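Local coordinates for 3-oxo-glucose-6-phosphate:glutamate aminotransferase (Bacillus subtilis subsp. subtilis, PDB 4K2M), which catalyses the reversible pyridoxal phosphate-dependent transfer of an amino group from glutamate to 3-dehydro-glucose 6-phosphate, forming kanosamine 6-phosphate, at residues K389-L392 and V393-K396; H204-M207 and Q208-R211; E49-I53 and E54-F58; I38-E41 and R42-Q45; A331-N335 and K336-E340. All coordinates share one frame; numbering follows the deposited sequence. Where two conformers were deposited one is given.

Contact 1 (K389-L392 and V393-K396); sequences KTPL and VQDK
Thr390 grips the first turn of helix 391-396 from its N-cap position, and the packing is tight there. Its OG1 accepts from Val393 N at 3.1 Å and also lies against the CG2 methyl of Val393. The hydroxyl reaches this amide because chi1 of 67° sets OG1 between the backbone N and the carbonyl carbon, turned back over the start of the helix. A second hold comes from the carbonyl oxygen of Thr390, which takes Gln394 N at 3.0 Å in a nearly straight bond. With CG beside its own backbone N, the extended Gln394 side chain brings NE2 to the same oxygen in a weak bond of 3.2 Å.

The opposite character prevails along Pro391, Gln394, Asp395 and Lys396, all exposed. Asp395 N bonds to Pro391 O and Lys396 N to Leu392 O, while the Leu392 methyl CD1 lies 3.7 Å from Lys396 CD before the lysine chain runs on away from the helix. Thr390 is buried, and Ile289 of the second subunit packs on it; Asn290 of that subunit packs on Pro391 and accepts through OD1 from Leu392 N. The short helix, between helices 362-373 and 403-411 in the chain, thus starts at the dimer interface.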
loop_
_atom_site.group_PDB
_atom_site.type_symbol
_atom_site.label_atom_id
_atom_site.label_comp_id
_atom_site.label_asym_id
_atom_site.label_seq_id
_atom_site.Cartn_x
_atom_site.Cartn_y
_atom_site.Cartn_z
ATOM N N LYS A 389 23.673 7.683 -8.668
ATOM C CA LYS A 389 24.934 7.167 -8.121
ATOM C C LYS A 389 24.717 5.866 -7.360
ATOM O O LYS A 389 24.737 5.826 -6.125
ATOM C CB LYS A 389 25.597 8.227 -7.230
ATOM C CG LYS A 389 26.249 9.369 -8.029
ATOM C CD LYS A 389 26.464 10.614 -7.164
ATOM C CE LYS A 389 27.455 11.597 -7.792
ATOM N NZ LYS A 389 26.956 12.241 -9.045
ATOM N N THR A 390 24.504 4.798 -8.115
ATOM C CA THR A 390 24.238 3.486 -7.547
ATOM C C THR A 390 25.265 2.502 -8.105
ATOM O O THR A 390 25.850 2.744 -9.161
ATOM C CB THR A 390 22.822 2.987 -7.938
ATOM O OG1 THR A 390 22.781 2.737 -9.351
ATOM C CG2 THR A 390 21.764 4.017 -7.582
ATOM N N PRO A 391 25.466 1.374 -7.419
ATOM C CA PRO A 391 26.404 0.385 -7.965
ATOM C C PRO A 391 25.988 -0.100 -9.366
ATOM O O PRO A 391 26.839 -0.246 -10.254
ATOM C CB PRO A 391 26.325 -0.752 -6.953
ATOM C CG PRO A 391 26.000 -0.057 -5.642
ATOM C CD PRO A 391 25.033 1.046 -6.045
ATOM N N LEU A 392 24.692 -0.328 -9.576
ATOM C CA LEU A 392 24.210 -0.747 -10.892
ATOM C C LEU A 392 24.620 0.239 -11.988
ATOM O O LEU A 392 25.139 -0.146 -13.043
ATOM C CB LEU A 392 22.682 -0.891 -10.865
ATOM C CG LEU A 392 22.038 -1.229 -12.214
ATOM C CD1 LEU A 392 22.494 -2.592 -12.709
ATOM C CD2 LEU A 392 20.523 -1.178 -12.113
ATOM N N VAL A 393 24.381 1.525 -11.748
ATOM C CA VAL A 393 24.680 2.520 -12.772
ATOM C C VAL A 393 26.180 2.586 -13.015
ATOM O O VAL A 393 26.639 2.600 -14.158
ATOM C CB VAL A 393 24.150 3.892 -12.378
ATOM C CG1 VAL A 393 24.753 4.967 -13.266
ATOM C CG2 VAL A 393 22.614 3.915 -12.481
ATOM N N GLN A 394 26.948 2.597 -11.931
ATOM C CA GLN A 394 28.402 2.639 -12.047
ATOM C C GLN A 394 28.934 1.430 -12.808
ATOM O O GLN A 394 29.823 1.558 -13.658
ATOM C CB GLN A 394 29.040 2.693 -10.659
ATOM C CG GLN A 394 28.764 3.970 -9.891
ATOM C CD GLN A 394 29.331 3.920 -8.481
ATOM O OE1 GLN A 394 30.457 4.360 -8.233
ATOM N NE2 GLN A 394 28.557 3.370 -7.552
ATOM N N ASP A 395 28.378 0.257 -12.521
ATOM C CA ASP A 395 28.894 -0.992 -13.081
ATOM C C ASP A 395 28.417 -1.287 -14.498
ATOM O O ASP A 395 29.136 -1.898 -15.276
ATOM C CB ASP A 395 28.543 -2.190 -12.179
ATOM C CG ASP A 395 29.168 -2.096 -10.789
ATOM O OD1 ASP A 395 30.159 -1.355 -10.621
ATOM O OD2 ASP A 395 28.662 -2.773 -9.861
ATOM N N LYS A 396 27.206 -0.863 -14.840
ATOM C CA LYS A 396 26.581 -1.343 -16.068
ATOM C C LYS A 396 26.150 -0.265 -17.057
ATOM O O LYS A 396 25.970 -0.544 -18.243
ATOM C CB LYS A 396 25.372 -2.215 -15.730
ATOM C CG LYS A 396 25.708 -3.417 -14.870
ATOM C CD LYS A 396 24.669 -4.504 -15.064
ATOM C CE LYS A 396 25.064 -5.791 -14.362
ATOM N NZ LYS A 396 24.227 -6.929 -14.837
#

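Contact 2 (H204-M207 and Q208-R211); sequences HSDM and QHIR
Asp206 sets its carboxylate beside His209, with OD2 3.5 Å from His209 CB and near the ring's edge; the two flat groups are turned 74° apart. Its CG stands anti to the backbone N (chi1 -172°), which carries the carboxylate forward to His209. OD1 caps His209 N, but at 3.5 Å the bond is weak. A water bridges Asp206 OD1, to which it donates, and Gln208 N, from which it accepts at 3.0 Å. Asp206 O takes Ile210 N at 3.1 Å in the carbonyl plane. Ile210 CD1 touches Ser205 CB and Met207 SD, each 4.1 Å away.

A second shell of partners surrounds these groups. Asp182 OD1 accepts from His209 NE2, and His199 ND1 pairs with Ser205 OG. Met207 is buried against Val221 and Glu223 of strand 220-224, and Arg211 is tied to Asp239, Asn215 and the carbonyl of Tyr237. This is the N-terminal cap of helix 207-217, which links the parallel neighbouring strands 192-195 and 220-224 as a beta-alpha-beta crossover in the central sheet of the aspartate aminotransferase fold.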
loop_
_atom_site.group_PDB
_atom_site.type_symbol
_atom_site.label_atom_id
_atom_site.label_comp_id
_atom_site.label_asym_id
_atom_site.label_seq_id
_atom_site.Cartn_x
_atom_site.Cartn_y
_atom_site.Cartn_z
ATOM N N HIS A 204 0.929 12.604 -23.984
ATOM C CA HIS A 204 0.791 11.264 -24.558
ATOM C C HIS A 204 1.986 10.951 -25.462
ATOM O O HIS A 204 2.322 11.734 -26.368
ATOM C CB HIS A 204 -0.508 11.209 -25.375
ATOM C CG HIS A 204 -1.193 9.878 -25.358
ATOM N ND1 HIS A 204 -2.538 9.733 -25.624
ATOM C CD2 HIS A 204 -0.722 8.636 -25.101
ATOM C CE1 HIS A 204 -2.864 8.454 -25.540
ATOM N NE2 HIS A 204 -1.780 7.768 -25.225
ATOM N N SER A 205 2.638 9.810 -25.218
ATOM C CA SER A 205 3.708 9.333 -26.087
ATOM C C SER A 205 3.138 9.004 -27.461
ATOM O O SER A 205 1.922 8.871 -27.610
ATOM C CB SER A 205 4.319 8.063 -25.516
ATOM O OG SER A 205 4.943 8.301 -24.278
ATOM N N ASP A 206 4.010 8.840 -28.458
ATOM C CA ASP A 206 3.562 8.498 -29.812
ATOM C C ASP A 206 3.242 7.014 -29.890
ATOM O O ASP A 206 4.017 6.221 -30.435
ATOM C CB ASP A 206 4.636 8.857 -30.836
ATOM C CG ASP A 206 4.150 8.715 -32.285
ATOM O OD1 ASP A 206 3.051 8.148 -32.538
ATOM O OD2 ASP A 206 4.895 9.162 -33.181
ATOM N N MET A 207 2.078 6.641 -29.365
ATOM C CA MET A 207 1.784 5.226 -29.145
ATOM C C MET A 207 1.564 4.422 -30.424
ATOM O O MET A 207 1.927 3.237 -30.488
ATOM C CB MET A 207 0.602 5.063 -28.188
ATOM C CG MET A 207 0.901 5.504 -26.745
ATOM S SD MET A 207 2.215 4.539 -26.005
ATOM C CE MET A 207 1.405 2.958 -25.840
ATOM N N GLN A 208 0.997 5.044 -31.446
ATOM C CA GLN A 208 0.808 4.311 -32.709
ATOM C C GLN A 208 2.144 3.867 -33.311
ATOM O O GLN A 208 2.297 2.723 -33.764
ATOM C CB GLN A 208 -0.005 5.135 -33.721
ATOM C CG GLN A 208 -0.278 4.371 -35.019
ATOM C CD GLN A 208 -1.205 5.120 -35.960
ATOM O OE1 GLN A 208 -1.332 6.343 -35.886
ATOM N NE2 GLN A 208 -1.862 4.384 -36.849
ATOM N N HIS A 209 3.127 4.759 -33.281
ATOM C CA HIS A 209 4.443 4.464 -33.831
ATOM C C HIS A 209 5.132 3.419 -32.950
ATOM O O HIS A 209 5.716 2.462 -33.442
ATOM C CB HIS A 209 5.242 5.767 -33.939
ATOM C CG HIS A 209 6.521 5.644 -34.700
ATOM N ND1 HIS A 209 7.014 4.437 -35.152
ATOM C CD2 HIS A 209 7.413 6.586 -35.091
ATOM C CE1 HIS A 209 8.155 4.643 -35.786
ATOM N NE2 HIS A 209 8.421 5.936 -35.761
ATOM N N ILE A 210 5.036 3.586 -31.634
ATOM C CA ILE A 210 5.555 2.589 -30.707
ATOM C C ILE A 210 4.941 1.206 -30.961
ATOM O O ILE A 210 5.653 0.206 -30.988
ATOM C CB ILE A 210 5.366 3.051 -29.231
ATOM C CG1 ILE A 210 6.225 4.292 -28.964
ATOM C CG2 ILE A 210 5.729 1.921 -28.262
ATOM C CD1 ILE A 210 5.986 4.948 -27.588
ATOM N N ARG A 211 3.626 1.148 -31.171
ATOM C CA ARG A 211 2.955 -0.131 -31.431
ATOM C C ARG A 211 3.421 -0.751 -32.756
ATOM O O ARG A 211 3.561 -1.973 -32.870
ATOM C CB ARG A 211 1.424 0.070 -31.402
ATOM C CG ARG A 211 0.573 -1.099 -31.927
ATOM C CD ARG A 211 0.992 -2.429 -31.341
ATOM N NE ARG A 211 0.710 -2.544 -29.919
ATOM C CZ ARG A 211 1.015 -3.609 -29.183
ATOM N NH1 ARG A 211 1.628 -4.650 -29.731
ATOM N NH2 ARG A 211 0.715 -3.632 -27.897
HETATM O O HOH W 1 0.004 7.870 -31.584
#

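Contact 3 (E49-I53 and E54-F58); sequences EKIDI and EHDLF
Asp56 and Asp52 are joined twice at the N-cap of helix 53-57, a short helix of the additional N-terminal domain: Asp56 N bonds to Asp52 O, and Asp56 leans back along the helix so that its OD2 accepts from Asp52 N at 2.7 Å, nearly straight. The side chain of Asp52 takes a different course: with CG anti to the backbone N (chi1 175°), OD1 reaches forward to His55 N at 2.9 Å, and the side chain crosses that of His55 at about a right angle. Both amides meet the anti side of their carboxylates, slightly out of plane. The carboxylates of Asp52 and Glu54 have planes 22° apart, with OD1 and OE1 separated by 3.9 Å, a like-charged pair that probably costs some energy.

On the buried side Ile53 and Phe58 run alongside each other in the same direction, Ile53 CG2 lying 3.8 Å from Phe58 CE2. Leu57 CD1 also touches that methyl. Helix 312-329 covers this side, with Phe321 against Ile53 and Lys318 making a cation-pi contact with Phe58. A wider, pi-type turn runs through 54-57: Ile53 O accepts from Leu57 N and, weakly, from Phe58 N. The same oxygen lies in the plane of the Phe58 ring at its edge, 3.7 Å from CD2.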
loop_
_atom_site.group_PDB
_atom_site.type_symbol
_atom_site.label_atom_id
_atom_site.label_comp_id
_atom_site.label_asym_id
_atom_site.label_seq_id
_atom_site.Cartn_x
_atom_site.Cartn_y
_atom_site.Cartn_z
ATOM N N GLU A 49 -25.725 27.002 -15.622
ATOM C CA GLU A 49 -25.788 28.363 -16.133
ATOM C C GLU A 49 -24.590 28.644 -17.018
ATOM O O GLU A 49 -23.595 27.927 -16.975
ATOM C CB GLU A 49 -25.833 29.377 -14.985
ATOM C CG GLU A 49 -26.977 29.175 -13.988
ATOM C CD GLU A 49 -28.348 29.492 -14.573
ATOM O OE1 GLU A 49 -28.417 29.996 -15.717
ATOM O OE2 GLU A 49 -29.359 29.236 -13.884
ATOM N N LYS A 50 -24.697 29.686 -17.830
ATOM C CA LYS A 50 -23.585 30.146 -18.651
ATOM C C LYS A 50 -22.398 30.489 -17.750
ATOM O O LYS A 50 -22.572 31.116 -16.705
ATOM C CB LYS A 50 -24.043 31.369 -19.454
ATOM C CG LYS A 50 -22.994 32.419 -19.681
ATOM C CD LYS A 50 -22.715 32.533 -21.140
ATOM C CE LYS A 50 -21.700 33.624 -21.430
ATOM N NZ LYS A 50 -20.384 33.327 -20.804
ATOM N N ILE A 51 -21.207 30.047 -18.152
ATOM C CA ILE A 51 -19.990 30.138 -17.346
ATOM C C ILE A 51 -19.063 31.250 -17.835
ATOM O O ILE A 51 -18.854 31.391 -19.035
ATOM C CB ILE A 51 -19.217 28.783 -17.419
ATOM C CG1 ILE A 51 -19.906 27.738 -16.542
ATOM C CG2 ILE A 51 -17.747 28.944 -17.037
ATOM C CD1 ILE A 51 -20.294 28.259 -15.184
ATOM N N ASP A 52 -18.522 32.052 -16.914
ATOM C CA ASP A 52 -17.346 32.864 -17.230
ATOM C C ASP A 52 -16.209 32.140 -16.535
ATOM O O ASP A 52 -16.223 32.041 -15.312
ATOM C CB ASP A 52 -17.454 34.273 -16.642
ATOM C CG ASP A 52 -16.182 35.091 -16.870
ATOM O OD1 ASP A 52 -15.346 35.204 -15.937
ATOM O OD2 ASP A 52 -16.003 35.603 -17.999
ATOM N N ILE A 53 -15.271 31.588 -17.293
ATOM C CA ILE A 53 -14.302 30.678 -16.675
ATOM C C ILE A 53 -13.528 31.358 -15.566
ATOM O O ILE A 53 -13.413 30.802 -14.465
ATOM C CB ILE A 53 -13.331 30.067 -17.682
ATOM C CG1 ILE A 53 -14.084 29.134 -18.618
ATOM C CG2 ILE A 53 -12.216 29.247 -16.944
ATOM C CD1 ILE A 53 -13.326 28.843 -19.888
ATOM N N GLU A 54 -12.996 32.547 -15.842
ATOM C CA GLU A 54 -12.128 33.203 -14.862
ATOM C C GLU A 54 -12.852 33.448 -13.549
ATOM O O GLU A 54 -12.321 33.184 -12.478
ATOM C CB GLU A 54 -11.495 34.492 -15.423
ATOM C CG GLU A 54 -10.459 34.253 -16.545
ATOM C CD GLU A 54 -11.049 34.283 -17.947
ATOM O OE1 GLU A 54 -12.282 34.069 -18.110
ATOM O OE2 GLU A 54 -10.261 34.535 -18.893
ATOM N N HIS A 55 -14.089 33.919 -13.613
ATOM C CA HIS A 55 -14.819 34.165 -12.383
ATOM C C HIS A 55 -15.427 32.901 -11.768
ATOM O O HIS A 55 -15.303 32.661 -10.553
ATOM C CB HIS A 55 -15.924 35.207 -12.581
ATOM C CG HIS A 55 -16.643 35.524 -11.312
ATOM N ND1 HIS A 55 -16.057 36.240 -10.288
ATOM C CD2 HIS A 55 -17.872 35.166 -10.867
ATOM C CE1 HIS A 55 -16.908 36.338 -9.283
ATOM N NE2 HIS A 55 -18.012 35.687 -9.605
ATOM N N ASP A 56 -16.108 32.100 -12.586
ATOM C CA ASP A 56 -16.928 31.019 -12.034
ATOM C C ASP A 56 -16.117 29.793 -11.639
ATOM O O ASP A 56 -16.442 29.126 -10.649
ATOM C CB ASP A 56 -18.067 30.639 -12.991
ATOM C CG ASP A 56 -19.073 31.765 -13.167
ATOM O OD1 ASP A 56 -19.482 32.352 -12.145
ATOM O OD2 ASP A 56 -19.441 32.060 -14.323
ATOM N N LEU A 57 -15.055 29.501 -12.390
ATOM C CA LEU A 57 -14.222 28.345 -12.050
ATOM C C LEU A 57 -13.031 28.707 -11.173
ATOM O O LEU A 57 -12.596 27.896 -10.364
ATOM C CB LEU A 57 -13.733 27.614 -13.303
ATOM C CG LEU A 57 -14.831 27.101 -14.230
ATOM C CD1 LEU A 57 -14.246 26.163 -15.283
ATOM C CD2 LEU A 57 -15.933 26.409 -13.425
ATOM N N PHE A 58 -12.501 29.919 -11.334
ATOM C CA PHE A 58 -11.265 30.293 -10.645
ATOM C C PHE A 58 -11.424 31.371 -9.583
ATOM O O PHE A 58 -10.489 31.637 -8.830
ATOM C CB PHE A 58 -10.202 30.731 -11.656
ATOM C CG PHE A 58 -9.619 29.590 -12.442
ATOM C CD1 PHE A 58 -8.498 28.913 -11.964
ATOM C CD2 PHE A 58 -10.183 29.196 -13.655
ATOM C CE1 PHE A 58 -7.958 27.856 -12.677
ATOM C CE2 PHE A 58 -9.644 28.130 -14.381
ATOM C CZ PHE A 58 -8.529 27.468 -13.891
#

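Contact 4 (I38-E41 and R42-Q45); sequences IVNE and RWKQ
Glu41 and Lys44 lie side by side at the start of helix 41-46, pointing the same way. From its CB, 3.2 Å from Arg42 N, the glutamate chain places CG beside its own backbone N and bends again at chi2 (-65°), which brings the carboxylate alongside the aliphatic part of the lysine. CD sits 4.0 Å from Lys44 CD. Of the two oxygens, OE2 rests 3.8 Å from Lys44 CD, while OE1 meets Lys44 CE at the same separation. The charged ends do not touch, OE1 and NZ being 4.7 Å apart, so the attraction is probably modest.

The backbone here is still tightly wound after the 3-10 segment 38-40. Lys44 N bonds to Glu41 O and only weakly to Asn40 O, which chiefly takes Trp43 N at 2.9 Å; Trp43 N stands well above the carbonyl plane. Asn40 OD1 lies in the plane of the indole at its edge, 3.8 Å from Trp43 CD1, and is hydrogen-bonded with Ser313 OG. Trp43 is buried, with Leu19 and Leu23 of helix 13-24 touching it, and Ser313, Leu314 and the edge-to-face ring of Phe317 packing from helix 312-329.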
loop_
_atom_site.group_PDB
_atom_site.type_symbol
_atom_site.label_atom_id
_atom_site.label_comp_id
_atom_site.label_asym_id
_atom_site.label_seq_id
_atom_site.Cartn_x
_atom_site.Cartn_y
_atom_site.Cartn_z
ATOM N N ILE A 38 -19.479 9.283 -13.617
ATOM C CA ILE A 38 -19.132 9.821 -12.315
ATOM C C ILE A 38 -18.122 10.972 -12.441
ATOM O O ILE A 38 -18.167 11.923 -11.653
ATOM C CB ILE A 38 -18.549 8.685 -11.443
ATOM C CG1 ILE A 38 -18.126 9.179 -10.069
ATOM C CG2 ILE A 38 -17.367 8.054 -12.144
ATOM C CD1 ILE A 38 -17.625 8.040 -9.187
ATOM N N VAL A 39 -17.232 10.889 -13.427
ATOM C CA VAL A 39 -16.140 11.863 -13.558
ATOM C C VAL A 39 -16.656 13.254 -13.878
ATOM O O VAL A 39 -15.936 14.240 -13.709
ATOM C CB VAL A 39 -15.070 11.461 -14.604
ATOM C CG1 VAL A 39 -14.405 10.161 -14.211
ATOM C CG2 VAL A 39 -15.664 11.366 -16.030
ATOM N N ASN A 40 -17.906 13.320 -14.339
ATOM C CA ASN A 40 -18.512 14.581 -14.752
ATOM C C ASN A 40 -19.455 15.153 -13.705
ATOM O O ASN A 40 -20.130 16.157 -13.946
ATOM C CB ASN A 40 -19.286 14.388 -16.059
ATOM C CG ASN A 40 -18.391 14.263 -17.276
ATOM O OD1 ASN A 40 -17.245 14.725 -17.287
ATOM N ND2 ASN A 40 -18.925 13.649 -18.329
ATOM N N GLU A 41 -19.515 14.536 -12.531
ATOM C CA GLU A 41 -20.533 14.925 -11.557
ATOM C C GLU A 41 -20.481 16.407 -11.173
ATOM O O GLU A 41 -21.523 17.069 -11.067
ATOM C CB GLU A 41 -20.486 14.024 -10.317
ATOM C CG GLU A 41 -21.140 12.661 -10.530
ATOM C CD GLU A 41 -22.637 12.768 -10.777
ATOM O OE1 GLU A 41 -23.136 12.116 -11.720
ATOM O OE2 GLU A 41 -23.314 13.501 -10.024
ATOM N N ARG A 42 -19.277 16.938 -10.986
ATOM C CA ARG A 42 -19.142 18.330 -10.569
ATOM C C ARG A 42 -19.436 19.320 -11.697
ATOM O O ARG A 42 -19.677 20.496 -11.442
ATOM C CB ARG A 42 -17.775 18.579 -9.921
ATOM C CG ARG A 42 -17.622 17.899 -8.558
ATOM C CD ARG A 42 -18.623 18.474 -7.554
ATOM N NE ARG A 42 -18.827 17.625 -6.378
ATOM C CZ ARG A 42 -19.783 16.705 -6.271
ATOM N NH1 ARG A 42 -20.627 16.501 -7.276
ATOM N NH2 ARG A 42 -19.897 15.985 -5.159
ATOM N N TRP A 43 -19.443 18.840 -12.938
ATOM C CA TRP A 43 -19.811 19.683 -14.084
ATOM C C TRP A 43 -21.313 19.980 -14.070
ATOM O O TRP A 43 -21.749 21.067 -14.463
ATOM C CB TRP A 43 -19.470 18.996 -15.406
ATOM C CG TRP A 43 -18.130 19.313 -16.017
ATOM C CD1 TRP A 43 -17.237 18.410 -16.528
ATOM C CD2 TRP A 43 -17.559 20.614 -16.241
ATOM N NE1 TRP A 43 -16.144 19.068 -17.052
ATOM C CE2 TRP A 43 -16.313 20.420 -16.884
ATOM C CE3 TRP A 43 -17.983 21.923 -15.971
ATOM C CZ2 TRP A 43 -15.482 21.479 -17.248
ATOM C CZ3 TRP A 43 -17.160 22.977 -16.323
ATOM C CH2 TRP A 43 -15.924 22.755 -16.957
ATOM N N LYS A 44 -22.095 19.003 -13.615
ATOM C CA LYS A 44 -23.563 19.082 -13.636
ATOM C C LYS A 44 -24.137 20.368 -13.048
ATOM O O LYS A 44 -24.970 21.034 -13.675
ATOM C CB LYS A 44 -24.175 17.887 -12.904
ATOM C CG LYS A 44 -24.111 16.569 -13.661
ATOM C CD LYS A 44 -24.803 15.477 -12.854
ATOM C CE LYS A 44 -25.383 14.389 -13.746
ATOM N NZ LYS A 44 -26.872 14.323 -13.627
ATOM N N GLN A 45 -23.710 20.715 -11.841
ATOM C CA GLN A 45 -24.220 21.920 -11.197
ATOM C C GLN A 45 -23.624 23.145 -11.871
ATOM O O GLN A 45 -24.304 24.155 -12.092
ATOM C CB GLN A 45 -23.873 21.926 -9.705
ATOM C CG GLN A 45 -24.210 23.234 -8.984
ATOM C CD GLN A 45 -25.709 23.505 -8.895
ATOM O OE1 GLN A 45 -26.521 22.579 -8.814
ATOM N NE2 GLN A 45 -26.079 24.782 -8.908
#

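Contact 5 (A331-N335 and K336-E340); sequences AELQN and KGYIE
The side chains of Tyr338 and Leu333 cross at about a right angle, with Tyr338 CD1 4.0 Å from Leu333 CD2, while one face of the tyrosine ring carries Lys336 CB, offset toward the rim. The ring stands at the Schellman motif that ends helix 331-335. A second flat group, the carboxylate of Glu332, is met by Lys336 NZ on the anti side of OE2, 30° out of its plane. That salt bridge, modelled at an unusually short 2.5 Å, runs between two extended chains lying side by side; Lys438 NZ of helix 423-441 is a second partner for OE2.

Gly337, at positive phi, is the C-prime residue of the motif: Gly337 N bonds to Gln334 O at 2.9 Å, and Tyr338 N lies nearly in line with the C=O bond of Leu333, 2.8 Å from O, though its N-H is bent from the line. Leu333 O is gripped twice, since Ile339 N also donates to it from well above the carbonyl plane.

After the turn, Ile339 folds back onto the helix. A chi1 of 66° puts its CG1 between the backbone N and carbonyl carbon, and CD1 comes to rest 3.7 Å from Leu333 CB. Phe434 and Ile437 of helix 423-441 cover this apolar patch. Gln334 lies along the returning chain, its OE1 accepting from Leu341 N. Ile339 O takes a bond from a water at 2.8 Å and also receives the CA-H of Gln334, with CA 3.4 Å from the oxygen.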
loop_
_atom_site.group_PDB
_atom_site.type_symbol
_atom_site.label_atom_id
_atom_site.label_comp_id
_atom_site.label_asym_id
_atom_site.label_seq_id
_atom_site.Cartn_x
_atom_site.Cartn_y
_atom_site.Cartn_z
ATOM N N ALA A 331 3.684 33.938 -24.596
ATOM C CA ALA A 331 4.021 33.786 -26.018
ATOM C C ALA A 331 5.232 34.596 -26.482
ATOM O O ALA A 331 6.079 34.094 -27.227
ATOM C CB ALA A 331 2.815 34.135 -26.878
ATOM N N GLU A 332 5.295 35.856 -26.064
ATOM C CA GLU A 332 6.353 36.751 -26.528
ATOM C C GLU A 332 7.731 36.210 -26.177
ATOM O O GLU A 332 8.675 36.335 -26.971
ATOM C CB GLU A 332 6.177 38.146 -25.925
ATOM C CG GLU A 332 7.117 39.195 -26.519
ATOM C CD GLU A 332 7.235 40.445 -25.650
ATOM O OE1 GLU A 332 6.220 40.872 -25.054
ATOM O OE2 GLU A 332 8.351 40.995 -25.560
ATOM N N LEU A 333 7.853 35.597 -24.998
ATOM C CA LEU A 333 9.151 35.080 -24.566
ATOM C C LEU A 333 9.620 33.951 -25.477
ATOM O O LEU A 333 10.821 33.759 -25.685
ATOM C CB LEU A 333 9.106 34.610 -23.109
ATOM C CG LEU A 333 8.837 35.685 -22.055
ATOM C CD1 LEU A 333 8.701 35.076 -20.662
ATOM C CD2 LEU A 333 9.953 36.723 -22.057
ATOM N N GLN A 334 8.673 33.206 -26.040
ATOM C CA GLN A 334 9.030 32.156 -26.984
ATOM C C GLN A 334 9.250 32.727 -28.382
ATOM O O GLN A 334 10.149 32.295 -29.092
ATOM C CB GLN A 334 7.961 31.062 -27.035
ATOM C CG GLN A 334 8.204 30.044 -28.150
ATOM C CD GLN A 334 7.255 28.862 -28.080
ATOM O OE1 GLN A 334 7.663 27.748 -27.754
ATOM N NE2 GLN A 334 5.988 29.097 -28.392
ATOM N N ASN A 335 8.423 33.686 -28.783
ATOM C CA ASN A 335 8.585 34.321 -30.091
ATOM C C ASN A 335 9.962 34.959 -30.270
ATOM O O ASN A 335 10.497 35.002 -31.380
ATOM C CB ASN A 335 7.492 35.376 -30.319
ATOM C CG ASN A 335 6.105 34.778 -30.373
ATOM O OD1 ASN A 335 5.940 33.587 -30.644
ATOM N ND2 ASN A 335 5.094 35.605 -30.112
ATOM N N LYS A 336 10.519 35.459 -29.176
ATOM C CA LYS A 336 11.827 36.102 -29.196
ATOM C C LYS A 336 12.955 35.136 -28.877
ATOM O O LYS A 336 14.104 35.550 -28.725
ATOM C CB LYS A 336 11.860 37.275 -28.221
ATOM C CG LYS A 336 10.939 38.408 -28.632
ATOM C CD LYS A 336 11.170 39.643 -27.785
ATOM C CE LYS A 336 10.187 40.745 -28.146
ATOM N NZ LYS A 336 10.183 41.811 -27.106
ATOM N N GLY A 337 12.612 33.855 -28.756
ATOM C CA GLY A 337 13.592 32.798 -28.596
ATOM C C GLY A 337 14.198 32.673 -27.209
ATOM O O GLY A 337 15.231 32.027 -27.046
ATOM N N TYR A 338 13.568 33.273 -26.200
ATOM C CA TYR A 338 14.123 33.197 -24.845
ATOM C C TYR A 338 13.737 31.904 -24.116
ATOM O O TYR A 338 14.494 31.404 -23.294
ATOM C CB TYR A 338 13.718 34.406 -24.001
ATOM C CG TYR A 338 14.033 35.744 -24.644
ATOM C CD1 TYR A 338 13.221 36.851 -24.419
ATOM C CD2 TYR A 338 15.149 35.903 -25.458
ATOM C CE1 TYR A 338 13.504 38.075 -25.001
ATOM C CE2 TYR A 338 15.439 37.119 -26.046
ATOM C CZ TYR A 338 14.614 38.202 -25.812
ATOM O OH TYR A 338 14.905 39.413 -26.395
ATOM N N ILE A 339 12.550 31.377 -24.404
ATOM C CA ILE A 339 12.116 30.124 -23.790
ATOM C C ILE A 339 11.443 29.242 -24.826
ATOM O O ILE A 339 11.121 29.700 -25.927
ATOM C CB ILE A 339 11.119 30.359 -22.631
ATOM C CG1 ILE A 339 9.806 30.944 -23.158
ATOM C CG2 ILE A 339 11.730 31.246 -21.546
ATOM C CD1 ILE A 339 8.701 31.048 -22.088
ATOM N N GLU A 340 11.232 27.971 -24.487
ATOM C CA GLU A 340 10.329 27.135 -25.272
ATOM C C GLU A 340 9.082 26.874 -24.437
ATOM O O GLU A 340 9.185 26.579 -23.256
ATOM C CB GLU A 340 10.968 25.797 -25.622
ATOM C CG GLU A 340 12.052 25.854 -26.690
ATOM C CD GLU A 340 12.609 24.465 -27.005
ATOM O OE1 GLU A 340 11.798 23.549 -27.283
ATOM O OE2 GLU A 340 13.847 24.285 -26.956
HETATM O O HOH W 2 12.188 29.607 -28.506
#

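In the fold
Contact 2 lies nearest to the chemistry: the side chain of Ser205 is about 10 Å from the bound external aldimine and from that of Gln227, which binds pyridoxal phosphate. The others are away from the annotated sites. Contacts 3 and 4 belong to the N-terminal domain, on successive helices 15 Å apart between centres, and they touch where Leu57 CD1 meets Trp43 CH2 at 4.2 Å; both pack on helix 312-329. Contact 1, at the dimer interface, stands on the opposite side of the chain's centre, 52 Å from contact 3 between centres. Contact 5 is 28 Å from contact 2 between centres, and helix 423-441 packs against both contacts 5 and 3.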